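Local coordinates for putative protease (PDB 3KD4), which is of unknown function but is probably an exported protease that cleaves peptide bonds, at residues A[4-9]-A[31-36]; A[62-67]-A[104-109]; A[124-129]-A[206-211]; A[213-218]-A[320-325]; A[393-398]-A[427-432]. All blocks are in the same frame, centred on the assembly; numbering follows the deposited sequence.

How the interactions relate
Interactions 1 and 2 touch at the same end of the large N-terminal sheet, where Gly109 N probably bonds Leu33 O at 2.8 Å. Interaction 1 is partly buried and pairs strands by backbone bonds. Interaction 2 is a surface contact of side-chain-to-backbone bonds and waters. Interactions 3 and 4 are buried, and their centres lie about 7 Å apart. Interaction 4 packs on helix 211-222, and interaction 3 lies on the loop leading into it. Asp129 of interaction 3 probably accepts from the backbone of Leu322 in interaction 4. Interaction 3 mixes polar and aromatic contacts, whereas interaction 4 is apolar. Interaction 5 is also buried, but it packs a loop on a separate C-terminal sheet.

Interaction 1: residues A[4-9]-A[31-36]; sequences SEAEYG and LTLFTH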
# COMPACT_ATOMS: atom_id res chain seq x y z
N SER A 4 -7.76 20.25 13.68
CA SER A 4 -8.06 20.98 14.94
C SER A 4 -9.19 20.27 15.70
O SER A 4 -9.79 20.82 16.60
CB SER A 4 -8.38 22.47 14.67
OG SER A 4 -9.78 22.78 14.70
N GLU A 5 -9.48 19.03 15.31
CA GLU A 5 -10.42 18.19 16.03
C GLU A 5 -9.77 17.45 17.23
O GLU A 5 -10.46 17.08 18.18
CB GLU A 5 -10.94 17.13 15.08
CG GLU A 5 -11.73 17.68 13.89
CD GLU A 5 -13.18 17.91 14.20
OE1 GLU A 5 -13.83 17.00 14.75
OE2 GLU A 5 -13.69 18.98 13.87
N ALA A 6 -8.47 17.20 17.09
CA ALA A 6 -7.70 16.45 18.09
C ALA A 6 -6.26 16.81 17.94
O ALA A 6 -5.85 17.25 16.85
CB ALA A 6 -7.90 14.93 17.92
N GLU A 7 -5.49 16.61 19.01
CA GLU A 7 -4.06 16.81 19.00
C GLU A 7 -3.38 15.82 19.94
O GLU A 7 -3.85 15.63 21.08
CB GLU A 7 -3.75 18.22 19.49
CG GLU A 7 -2.28 18.60 19.53
CD GLU A 7 -2.08 19.89 20.29
OE1 GLU A 7 -1.04 20.04 21.00
OE2 GLU A 7 -3.00 20.74 20.22
N TYR A 8 -2.30 15.23 19.49
CA TYR A 8 -1.45 14.43 20.38
C TYR A 8 -0.49 15.37 21.05
O TYR A 8 0.46 15.87 20.42
CB TYR A 8 -0.64 13.39 19.62
CG TYR A 8 -1.45 12.24 19.06
CD1 TYR A 8 -1.68 11.11 19.83
CD2 TYR A 8 -1.93 12.27 17.76
CE1 TYR A 8 -2.39 10.06 19.33
CE2 TYR A 8 -2.64 11.20 17.24
CZ TYR A 8 -2.86 10.10 18.04
OH TYR A 8 -3.58 9.04 17.59
N GLY A 9 -0.70 15.62 22.34
CA GLY A 9 0.20 16.46 23.11
C GLY A 9 1.56 15.79 23.22
O GLY A 9 2.60 16.43 23.06
N LEU A 31 -3.59 12.19 24.03
CA LEU A 31 -4.41 12.61 22.91
C LEU A 31 -5.60 13.39 23.40
O LEU A 31 -6.48 12.86 24.09
CB LEU A 31 -4.87 11.37 22.12
CG LEU A 31 -5.91 11.55 20.98
CD1 LEU A 31 -5.41 12.48 19.89
CD2 LEU A 31 -6.25 10.18 20.41
N THR A 32 -5.65 14.67 23.04
CA THR A 32 -6.79 15.50 23.38
C THR A 32 -7.81 15.56 22.24
O THR A 32 -7.43 15.77 21.09
CB THR A 32 -6.31 16.92 23.73
OG1 THR A 32 -5.31 16.85 24.76
CG2 THR A 32 -7.49 17.77 24.20
N LEU A 33 -9.08 15.34 22.57
CA LEU A 33 -10.20 15.36 21.64
C LEU A 33 -11.03 16.60 21.88
O LEU A 33 -11.46 16.85 22.99
CB LEU A 33 -11.03 14.10 21.83
CG LEU A 33 -10.28 12.76 21.65
CD1 LEU A 33 -11.28 11.61 21.57
CD2 LEU A 33 -9.39 12.73 20.41
N PHE A 34 -11.24 17.42 20.86
CA PHE A 34 -11.90 18.71 21.08
C PHE A 34 -13.35 18.74 20.64
O PHE A 34 -14.04 19.67 20.98
CB PHE A 34 -11.17 19.81 20.33
CG PHE A 34 -9.78 20.02 20.78
CD1 PHE A 34 -9.51 20.60 22.01
CD2 PHE A 34 -8.72 19.66 19.97
CE1 PHE A 34 -8.20 20.78 22.42
CE2 PHE A 34 -7.41 19.87 20.37
CZ PHE A 34 -7.16 20.41 21.59
N THR A 35 -13.81 17.75 19.88
CA THR A 35 -15.16 17.73 19.35
C THR A 35 -15.83 16.38 19.61
O THR A 35 -15.16 15.34 19.77
CB THR A 35 -15.17 17.91 17.81
OG1 THR A 35 -14.57 16.75 17.22
CG2 THR A 35 -14.37 19.18 17.34
N HIS A 36 -17.15 16.36 19.58
CA HIS A 36 -17.87 15.09 19.49
C HIS A 36 -17.54 14.25 18.29
O HIS A 36 -17.56 13.03 18.39
CB HIS A 36 -19.37 15.31 19.59
CG HIS A 36 -19.76 15.89 20.90
ND1 HIS A 36 -20.51 17.03 21.02
CD2 HIS A 36 -19.37 15.55 22.16
CE1 HIS A 36 -20.65 17.33 22.31
NE2 HIS A 36 -19.95 16.45 23.01
O HOH W 1 -2.82 15.86 24.40
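Glu7 and Thr32 form an antiparallel hydrogen-bonded pair where strand 6-8 runs beside strand 31-33. The axes of these short strands come within 4.7 Å, and their directions are 169° apart. Glu7 N bonds Thr32 O at 3.0 Å, and Thr32 N bonds Glu7 O at 2.8 Å. Ala6 and Leu33 make the neighbouring non-hydrogen-bonded pair. Beyond it, Phe34 N bonds Glu5 O at 2.8 Å. The strands belong to the beta hairpin 6-17 and 23-33, in the middle of the large sheet.

Ala6, Tyr8, Leu31 and Leu33 share one face of the hairpin. Leu31 CD1 lies over the middle of the Tyr8 ring, 3.8 Å from its centroid, in a CH-pi contact. CG of Leu31 is anti to the backbone N (chi1 172°), and the CD1 branch from it lies over the ring. Ala6 CB packs on Leu33 CD2 at 3.6 Å. Tyr43 touches both Tyr8 and Leu31. An alanine in place of Tyr8 would probably leave Leu31 CD1 without its aromatic floor and open a gap beside Tyr43.

On the other face, Thr32 OG1 bonds Thr111 OG1 and a water that accepts from Gly9 N. At the open end of the hairpin, Thr35 OG1 donates to Glu5 OE1 at 2.6 Å, meeting it from above the carboxylate plane. The same hydroxyl bonds Ala38 N as the N-cap of helix 36-39. Two bonds therefore hold Thr35 OG1. The carboxylate sits near the start of that helix, where its negative charge is likely to be favourable.

Interaction 2: residues A[62-67]-A[104-109]; sequences SYTRQK and TGLELG
Thr64 and Gln66 reach across with their side chains to backbone carbonyls of 104-109, in a polar contact at the protein surface. It lies at the end of strand 55-65, where the loop between strands 97-102 and 111-120 passes by.

Thr64 OG1 donates to Thr104 O at 2.6 Å, nearly along the C=O axis. The methyl of Thr64, CG2, instead faces Gly105 O and Leu106 CD2. Gln66 NE2 donates to Gly105 O at 2.9 Å. This bond is almost straight (174°), and the acceptor lies in the amide plane. The Gln66 chain is extended beyond CG (chi2 178°), which carries the amide out to the loop. The amide also stacks on the carboxylate of Glu107, with the two planes 11° apart. Gln66 NE2 is 3.5 Å from Glu107 CD. The negative charge would probably suit the NH2 end but not the amide oxygen.

Lys67 CG packs against Gly109 O at 3.4 Å. Gly109 has a positive phi, and a side chain there would run into Lys67 CD. Two waters fill in the backbone links. One accepts from Lys67 N at 2.8 Å and donates to Leu108 O, with a weak bond to Glu107 OE1. The other donates to both Arg65 O and Gly109 O, the latter at 2.7 Å.

Strands 55-65 and 111-120 are antiparallel neighbours, and Arg65 pairs with Thr111 by backbone bonds. The arrangement is that of a loop entering a beta-sheet strand, tied to the end of the adjacent strand by side-chain-to-backbone bonds and bridging waters.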
# COMPACT_ATOMS: atom_id res chain seq x y z
N SER A 62 -3.86 3.52 31.71
CA SER A 62 -4.93 3.86 30.79
C SER A 62 -6.00 4.65 31.57
O SER A 62 -6.68 4.11 32.48
CB SER A 62 -5.52 2.61 30.10
OG SER A 62 -6.60 2.97 29.19
N TYR A 63 -6.10 5.92 31.23
CA TYR A 63 -7.07 6.82 31.83
C TYR A 63 -7.36 8.02 30.95
O TYR A 63 -6.62 8.32 30.01
CB TYR A 63 -6.61 7.31 33.21
CG TYR A 63 -5.30 8.06 33.25
CD1 TYR A 63 -4.07 7.39 33.40
CD2 TYR A 63 -5.27 9.44 33.17
CE1 TYR A 63 -2.88 8.08 33.45
CE2 TYR A 63 -4.10 10.12 33.24
CZ TYR A 63 -2.91 9.45 33.37
OH TYR A 63 -1.75 10.19 33.42
N THR A 64 -8.45 8.70 31.27
CA THR A 64 -8.82 9.95 30.62
C THR A 64 -8.74 11.07 31.63
O THR A 64 -9.27 10.94 32.76
CB THR A 64 -10.23 9.87 30.07
OG1 THR A 64 -10.28 8.79 29.13
CG2 THR A 64 -10.65 11.21 29.43
N ARG A 65 -8.08 12.15 31.25
CA ARG A 65 -8.03 13.35 32.08
C ARG A 65 -8.95 14.40 31.51
O ARG A 65 -8.74 14.89 30.40
CB ARG A 65 -6.62 13.90 32.19
CG ARG A 65 -6.52 15.16 33.04
CD ARG A 65 -5.05 15.60 33.17
NE ARG A 65 -4.87 16.67 34.17
CZ ARG A 65 -5.37 17.92 34.10
NH1 ARG A 65 -6.13 18.33 33.08
NH2 ARG A 65 -5.13 18.79 35.09
N GLN A 66 -9.99 14.73 32.27
CA GLN A 66 -10.95 15.78 31.84
C GLN A 66 -10.36 17.14 32.10
O GLN A 66 -9.43 17.27 32.89
CB GLN A 66 -12.29 15.60 32.55
CG GLN A 66 -12.88 14.22 32.25
CD GLN A 66 -14.19 13.95 32.94
OE1 GLN A 66 -14.51 14.58 33.94
NE2 GLN A 66 -14.96 12.99 32.42
N LYS A 67 -10.91 18.16 31.46
CA LYS A 67 -10.33 19.51 31.51
C LYS A 67 -10.23 20.03 32.91
O LYS A 67 -9.28 20.74 33.22
CB LYS A 67 -11.16 20.53 30.75
CG LYS A 67 -11.02 20.47 29.29
CD LYS A 67 -11.65 21.71 28.66
CE LYS A 67 -10.62 22.82 28.47
NZ LYS A 67 -11.29 24.05 27.86
N THR A 104 -12.93 5.74 28.20
CA THR A 104 -14.11 6.16 28.91
C THR A 104 -13.86 7.53 29.51
O THR A 104 -12.73 8.03 29.54
CB THR A 104 -14.51 5.15 30.03
OG1 THR A 104 -13.52 5.18 31.05
CG2 THR A 104 -14.68 3.71 29.49
N GLY A 105 -14.94 8.14 29.94
CA GLY A 105 -14.91 9.48 30.51
C GLY A 105 -14.60 10.59 29.53
O GLY A 105 -14.22 11.69 29.95
N LEU A 106 -14.72 10.32 28.23
CA LEU A 106 -14.46 11.35 27.24
C LEU A 106 -15.49 12.49 27.37
O LEU A 106 -16.67 12.26 27.61
CB LEU A 106 -14.44 10.79 25.82
CG LEU A 106 -13.26 9.86 25.50
CD1 LEU A 106 -13.36 9.40 24.04
CD2 LEU A 106 -11.95 10.56 25.75
N GLU A 107 -14.98 13.72 27.25
CA GLU A 107 -15.78 14.95 27.22
C GLU A 107 -14.99 15.90 26.35
O GLU A 107 -13.78 15.74 26.23
CB GLU A 107 -15.80 15.62 28.58
CG GLU A 107 -16.50 14.89 29.59
CD GLU A 107 -16.58 15.67 30.87
OE1 GLU A 107 -15.70 16.55 31.10
OE2 GLU A 107 -17.50 15.33 31.63
N LEU A 108 -15.64 16.92 25.84
CA LEU A 108 -14.93 17.93 25.05
C LEU A 108 -13.66 18.42 25.79
O LEU A 108 -13.72 18.79 26.97
CB LEU A 108 -15.86 19.11 24.78
CG LEU A 108 -17.10 18.86 23.92
CD1 LEU A 108 -17.99 20.12 23.93
CD2 LEU A 108 -16.76 18.43 22.50
N GLY A 109 -12.51 18.34 25.13
CA GLY A 109 -11.26 18.83 25.69
C GLY A 109 -10.54 17.89 26.62
O GLY A 109 -9.51 18.26 27.22
O HOH W 2 -7.56 17.53 28.96
O HOH W 3 -12.86 17.49 29.53

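Interaction 3: residues A[124-129]-A[206-211]; sequences YYPALD and STYPSG
Asp129 and Ser206 form an antiparallel non-hydrogen-bonded beta bridge, where strand 129-133 begins and strand 202-206 ends. Beside it, Thr207 N bonds Leu128 O at 2.9 Å. The return bond runs from Leu128 N to Thr207 OG1, also 2.9 Å, so a side-chain hydroxyl accepts where a carbonyl would in a regular ladder. Thr207 OG1 stands between its own backbone N and carbonyl carbon (chi1 65°), which places it facing Leu128 N.

Ala127 CB sits over the centre of the Tyr208 ring, 3.5 Å from the centroid, as a CH-pi contact. Asp129 OD2 meets the ring edge in its plane, 3.5 Å from Tyr208 CE2, with the carboxylate turned at 90° to the ring. Pro126 CB flanks Tyr208 OH at 3.6 Å. A water donates to Asp129 OD2 at 2.6 Å and also bonds Tyr208 OH. The same carboxylate accepts from the backbone of Leu322 and Ala323, so it ties a third segment to this pair.

Ser206 OG accepts from Tyr208 N at 3.0 Å, closing an ST turn. Ser210 then bonds Ala213 N. The chain thus passes from a beta bridge through an ST turn to the N-cap of helix 211-222.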
# COMPACT_ATOMS: atom_id res chain seq x y z
N TYR A 124 11.84 -15.11 18.44
CA TYR A 124 10.72 -14.76 17.58
C TYR A 124 11.23 -13.79 16.51
O TYR A 124 10.99 -13.99 15.34
CB TYR A 124 9.61 -14.08 18.38
CG TYR A 124 8.38 -13.75 17.59
CD1 TYR A 124 7.69 -14.74 16.91
CD2 TYR A 124 7.90 -12.44 17.51
CE1 TYR A 124 6.54 -14.47 16.19
CE2 TYR A 124 6.72 -12.15 16.78
CZ TYR A 124 6.05 -13.17 16.12
OH TYR A 124 4.90 -12.92 15.37
N TYR A 125 11.92 -12.73 16.89
CA TYR A 125 12.44 -11.80 15.89
C TYR A 125 13.93 -12.03 15.69
O TYR A 125 14.66 -12.03 16.67
CB TYR A 125 12.20 -10.38 16.34
CG TYR A 125 10.76 -9.94 16.27
CD1 TYR A 125 9.98 -10.23 15.15
CD2 TYR A 125 10.21 -9.18 17.27
CE1 TYR A 125 8.65 -9.81 15.09
CE2 TYR A 125 8.88 -8.72 17.19
CZ TYR A 125 8.12 -9.06 16.10
OH TYR A 125 6.80 -8.62 16.01
N PRO A 126 14.39 -12.19 14.44
CA PRO A 126 15.82 -12.32 14.19
C PRO A 126 16.64 -11.09 14.58
O PRO A 126 17.81 -11.22 14.88
CB PRO A 126 15.90 -12.54 12.68
CG PRO A 126 14.60 -13.01 12.27
CD PRO A 126 13.61 -12.37 13.20
N ALA A 127 16.01 -9.92 14.61
CA ALA A 127 16.73 -8.67 14.83
C ALA A 127 15.75 -7.59 15.28
O ALA A 127 14.56 -7.78 15.21
CB ALA A 127 17.44 -8.24 13.49
N LEU A 128 16.26 -6.46 15.78
CA LEU A 128 15.43 -5.28 15.97
C LEU A 128 15.27 -4.65 14.58
O LEU A 128 16.24 -4.38 13.89
CB LEU A 128 16.08 -4.30 16.97
CG LEU A 128 15.29 -3.04 17.27
CD1 LEU A 128 13.86 -3.39 17.79
CD2 LEU A 128 15.95 -2.11 18.32
N ASP A 129 14.02 -4.42 14.17
CA ASP A 129 13.70 -4.09 12.80
C ASP A 129 12.47 -3.12 12.81
O ASP A 129 11.36 -3.56 13.04
CB ASP A 129 13.38 -5.39 12.05
CG ASP A 129 13.33 -5.24 10.52
OD1 ASP A 129 13.23 -4.10 9.97
OD2 ASP A 129 13.39 -6.31 9.85
N SER A 206 17.59 -0.92 12.09
CA SER A 206 17.85 -2.34 11.99
C SER A 206 19.10 -2.73 12.75
O SER A 206 20.10 -2.01 12.71
CB SER A 206 18.03 -2.72 10.51
OG SER A 206 18.44 -4.05 10.33
N THR A 207 19.06 -3.91 13.38
CA THR A 207 20.24 -4.52 13.96
C THR A 207 20.75 -5.69 13.14
O THR A 207 21.67 -6.38 13.58
CB THR A 207 20.04 -4.93 15.44
OG1 THR A 207 19.07 -5.95 15.55
CG2 THR A 207 19.67 -3.70 16.35
N TYR A 208 20.20 -5.94 11.94
CA TYR A 208 20.87 -6.88 11.06
C TYR A 208 22.25 -6.27 10.66
O TYR A 208 22.44 -5.08 10.70
CB TYR A 208 20.06 -7.09 9.79
CG TYR A 208 18.79 -7.92 9.93
CD1 TYR A 208 18.84 -9.29 10.01
CD2 TYR A 208 17.53 -7.30 9.93
CE1 TYR A 208 17.67 -10.05 10.09
CE2 TYR A 208 16.41 -8.03 10.01
CZ TYR A 208 16.48 -9.40 10.05
OH TYR A 208 15.34 -10.10 10.14
N PRO A 209 23.20 -7.10 10.22
CA PRO A 209 24.51 -6.60 9.85
C PRO A 209 24.46 -5.64 8.66
O PRO A 209 25.32 -4.75 8.54
CB PRO A 209 25.27 -7.86 9.46
CG PRO A 209 24.54 -8.99 10.19
CD PRO A 209 23.12 -8.56 10.20
N SER A 210 23.47 -5.85 7.80
CA SER A 210 23.24 -5.04 6.62
C SER A 210 21.86 -5.36 6.05
O SER A 210 21.27 -6.40 6.36
CB SER A 210 24.30 -5.35 5.56
OG SER A 210 24.11 -6.64 4.98
N GLY A 211 21.38 -4.51 5.16
CA GLY A 211 20.12 -4.76 4.43
C GLY A 211 20.18 -6.06 3.66
O GLY A 211 19.25 -6.84 3.65
O HOH W 4 13.07 -8.78 10.71

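Interaction 4: residues A[213-218]-A[320-325]; sequences AALATL and CGLAAI
Leu322 leans on Ala214, Leu215 and Leu218 of helix 211-222, in a buried packing of a turn against a helix. Leu322 opens a type I beta turn that ends at Ile325, closed by the bond from Ile325 N to Leu322 O (3.0 Å).

The side chain leaves CB with CG anti to the carbonyl carbon (chi1 -57°). Beyond CB and CG, the two methyls CD1 and CD2 make the contacts of this side chain with the helix. CD1 reaches Leu218 CB at 4.0 Å. CD2 has several neighbours. It lies 3.7 Å from Ala214 O, a carbonyl already bonded by Leu218 N within the helix. It also meets Leu215 CD2 at 3.9 Å and Ala214 CB at 4.1 Å. The fork of Leu322 therefore fits over one turn of the helix. Tyr208 and Tyr271 touch the same side chain.

Asp129 also holds the backbone of the turn. Ahead of the turn, Gly321 CA packs against Ala214 CB.

Tyr311 of strand 305-312 touches both Leu215 and Ile325. Those two side chains also meet each other, Leu215 CD2 lying 4.1 Å from Ile325 CD1.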
# COMPACT_ATOMS: atom_id res chain seq x y z
N ALA A 213 22.08 -8.67 4.38
CA ALA A 213 22.03 -9.75 5.37
C ALA A 213 20.59 -10.00 5.87
O ALA A 213 20.20 -11.15 6.06
CB ALA A 213 22.97 -9.48 6.58
N ALA A 214 19.81 -8.94 6.05
CA ALA A 214 18.40 -9.07 6.39
C ALA A 214 17.67 -9.92 5.34
O ALA A 214 16.94 -10.88 5.66
CB ALA A 214 17.77 -7.70 6.57
N LEU A 215 17.86 -9.57 4.07
CA LEU A 215 17.24 -10.31 2.96
C LEU A 215 17.74 -11.75 2.86
O LEU A 215 16.95 -12.68 2.63
CB LEU A 215 17.48 -9.54 1.64
CG LEU A 215 16.80 -8.16 1.56
CD1 LEU A 215 17.23 -7.36 0.31
CD2 LEU A 215 15.26 -8.28 1.65
N ALA A 216 19.03 -11.96 3.11
CA ALA A 216 19.63 -13.33 3.07
C ALA A 216 19.08 -14.16 4.21
O ALA A 216 18.79 -15.34 4.05
CB ALA A 216 21.21 -13.29 3.13
N THR A 217 18.93 -13.54 5.37
CA THR A 217 18.27 -14.24 6.46
C THR A 217 16.84 -14.67 6.11
O THR A 217 16.44 -15.80 6.39
CB THR A 217 18.31 -13.43 7.75
OG1 THR A 217 19.70 -13.35 8.15
CG2 THR A 217 17.46 -14.12 8.83
N LEU A 218 16.08 -13.77 5.52
CA LEU A 218 14.72 -14.11 5.10
C LEU A 218 14.74 -15.29 4.12
O LEU A 218 13.99 -16.26 4.27
CB LEU A 218 14.02 -12.90 4.48
CG LEU A 218 12.59 -13.08 3.95
CD1 LEU A 218 11.62 -13.56 5.07
CD2 LEU A 218 12.08 -11.78 3.31
N CYS A 320 18.25 -0.56 6.12
CA CYS A 320 17.01 -1.00 6.70
C CYS A 320 16.86 -2.51 6.74
O CYS A 320 17.64 -3.24 6.16
CB CYS A 320 15.85 -0.35 6.06
SG CYS A 320 15.67 -0.84 4.39
N GLY A 321 15.88 -2.96 7.52
CA GLY A 321 15.56 -4.38 7.66
C GLY A 321 14.33 -4.72 6.82
O GLY A 321 14.04 -4.11 5.78
N LEU A 322 13.61 -5.71 7.28
CA LEU A 322 12.45 -6.22 6.57
C LEU A 322 11.19 -5.38 6.81
O LEU A 322 10.26 -5.41 6.01
CB LEU A 322 12.24 -7.69 6.97
CG LEU A 322 13.42 -8.66 6.74
CD1 LEU A 322 13.01 -10.10 7.14
CD2 LEU A 322 13.99 -8.64 5.30
N ALA A 323 11.16 -4.62 7.90
CA ALA A 323 9.99 -3.82 8.27
C ALA A 323 9.70 -2.73 7.25
O ALA A 323 8.56 -2.38 7.08
CB ALA A 323 10.11 -3.22 9.74
N ALA A 324 10.71 -2.26 6.54
CA ALA A 324 10.53 -1.27 5.50
C ALA A 324 10.00 -1.87 4.16
O ALA A 324 9.69 -1.11 3.25
CB ALA A 324 11.86 -0.54 5.26
N ILE A 325 9.89 -3.21 4.03
CA ILE A 325 9.40 -3.82 2.79
C ILE A 325 7.89 -3.52 2.67
O ILE A 325 7.15 -3.75 3.62
CB ILE A 325 9.66 -5.31 2.74
CG1 ILE A 325 11.18 -5.58 2.74
CG2 ILE A 325 8.97 -5.99 1.50
CD1 ILE A 325 11.56 -7.08 2.89

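Interaction 5: residues A[393-398]-A[427-432]; sequences VLPAIS and VTYTVT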
# COMPACT_ATOMS: atom_id res chain seq x y z
N VAL A 393 -25.49 9.90 -24.95
CA VAL A 393 -24.34 9.84 -24.06
C VAL A 393 -23.56 8.57 -24.40
O VAL A 393 -24.07 7.48 -24.23
CB VAL A 393 -24.75 9.89 -22.58
CG1 VAL A 393 -23.51 9.93 -21.66
CG2 VAL A 393 -25.61 11.12 -22.33
N LEU A 394 -22.35 8.71 -24.95
CA LEU A 394 -21.53 7.55 -25.24
C LEU A 394 -21.10 6.94 -23.89
O LEU A 394 -20.63 7.66 -23.01
CB LEU A 394 -20.31 7.95 -26.07
CG LEU A 394 -20.59 8.59 -27.43
CD1 LEU A 394 -19.32 9.25 -28.00
CD2 LEU A 394 -21.22 7.56 -28.38
N PRO A 395 -21.30 5.63 -23.69
CA PRO A 395 -21.02 5.12 -22.34
C PRO A 395 -19.55 5.15 -21.94
O PRO A 395 -18.68 4.89 -22.76
CB PRO A 395 -21.52 3.67 -22.40
CG PRO A 395 -21.51 3.32 -23.84
CD PRO A 395 -21.78 4.58 -24.61
N ALA A 396 -19.26 5.48 -20.69
CA ALA A 396 -17.90 5.41 -20.17
C ALA A 396 -17.48 3.97 -20.05
O ALA A 396 -18.32 3.10 -19.80
CB ALA A 396 -17.82 6.08 -18.82
N ILE A 397 -16.20 3.69 -20.23
CA ILE A 397 -15.67 2.36 -19.93
C ILE A 397 -15.26 2.33 -18.46
O ILE A 397 -15.23 3.38 -17.82
CB ILE A 397 -14.47 2.00 -20.82
CG1 ILE A 397 -13.24 2.85 -20.47
CG2 ILE A 397 -14.85 2.16 -22.28
CD1 ILE A 397 -11.97 2.33 -21.09
N SER A 398 -14.94 1.14 -17.94
CA SER A 398 -14.60 0.91 -16.52
C SER A 398 -13.12 0.89 -16.20
O SER A 398 -12.68 1.47 -15.20
CB SER A 398 -15.12 -0.45 -16.09
OG SER A 398 -16.45 -0.60 -16.50
N VAL A 427 -10.60 4.52 -26.92
CA VAL A 427 -11.94 3.97 -26.92
C VAL A 427 -12.62 4.38 -28.23
O VAL A 427 -12.69 5.58 -28.55
CB VAL A 427 -12.79 4.46 -25.72
CG1 VAL A 427 -14.19 3.77 -25.73
CG2 VAL A 427 -12.05 4.18 -24.40
N THR A 428 -13.09 3.39 -28.99
CA THR A 428 -13.74 3.61 -30.27
C THR A 428 -15.22 3.30 -30.18
O THR A 428 -15.59 2.17 -29.89
CB THR A 428 -13.11 2.75 -31.34
OG1 THR A 428 -11.74 3.14 -31.48
CG2 THR A 428 -13.83 2.93 -32.70
N TYR A 429 -16.06 4.30 -30.45
CA TYR A 429 -17.51 4.10 -30.40
C TYR A 429 -18.01 4.03 -31.84
O TYR A 429 -17.62 4.83 -32.67
CB TYR A 429 -18.21 5.26 -29.69
CG TYR A 429 -17.84 5.45 -28.25
CD1 TYR A 429 -16.76 6.26 -27.89
CD2 TYR A 429 -18.54 4.82 -27.25
CE1 TYR A 429 -16.41 6.42 -26.56
CE2 TYR A 429 -18.20 4.97 -25.92
CZ TYR A 429 -17.14 5.78 -25.58
OH TYR A 429 -16.81 5.93 -24.25
N THR A 430 -18.85 3.04 -32.14
CA THR A 430 -19.51 3.02 -33.43
C THR A 430 -20.98 3.31 -33.15
O THR A 430 -21.66 2.56 -32.44
CB THR A 430 -19.31 1.71 -34.20
OG1 THR A 430 -17.92 1.51 -34.44
CG2 THR A 430 -20.04 1.77 -35.56
N VAL A 431 -21.42 4.45 -33.65
CA VAL A 431 -22.74 4.95 -33.36
C VAL A 431 -23.61 4.82 -34.61
O VAL A 431 -23.24 5.33 -35.67
CB VAL A 431 -22.68 6.43 -32.91
CG1 VAL A 431 -24.08 6.92 -32.63
CG2 VAL A 431 -21.78 6.58 -31.69
N THR A 432 -24.73 4.12 -34.48
CA THR A 432 -25.70 4.04 -35.57
C THR A 432 -26.99 4.79 -35.19
O THR A 432 -27.84 4.27 -34.47
CB THR A 432 -26.00 2.59 -35.96
OG1 THR A 432 -24.78 1.93 -36.31
CG2 THR A 432 -26.97 2.56 -37.18
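Leu394 lies on the ring of Tyr429 at the centre of this buried contact. Leu394 CB is 3.8 Å from the ring centroid in a CH-pi contact, offset toward the rim of that face. CD1 of Leu394 meets Tyr429 CD1 at 3.9 Å. CD2 reaches on to Val431, where Leu394 CD2 and Val431 CG2 are only 3.5 Å apart, a tight carbon pair.

On the far side of Tyr429 along the strand, Ile397 and Val427 lie side by side, pointing opposite ways, with Ile397 CD1 3.8 Å from Val427 CG2. Val427, Tyr429 and Val431 alternate along strand 423-433 and so share one sheet face. The segment 393-398 lies over that face, with CA atoms 7.4 Å apart for Leu394 and Tyr429. It also reaches both neighbouring strands, since Leu394 touches Val468 and Ile397 touches Ile372.

Nearer the rim, Pro395 CD packs against Tyr429 CE2 at 3.8 Å. One hydrogen bond joins the two segments at the polar edge, from Tyr429 OH to Pro395 O at 2.6 Å. The donor is tilted 34° from the carbonyl plane, while the oxygen lies at the ring edge in the plane of the ring. Arg500 bonds Leu394 O and touches Tyr429. A phenylalanine in place of Tyr429 would probably leave Pro395 O without its hydroxyl partner, and that part of the loop freer to move. The loop is thus held on the sheet by apolar packing, and the tyrosine hydroxyl fixes one backbone carbonyl over it.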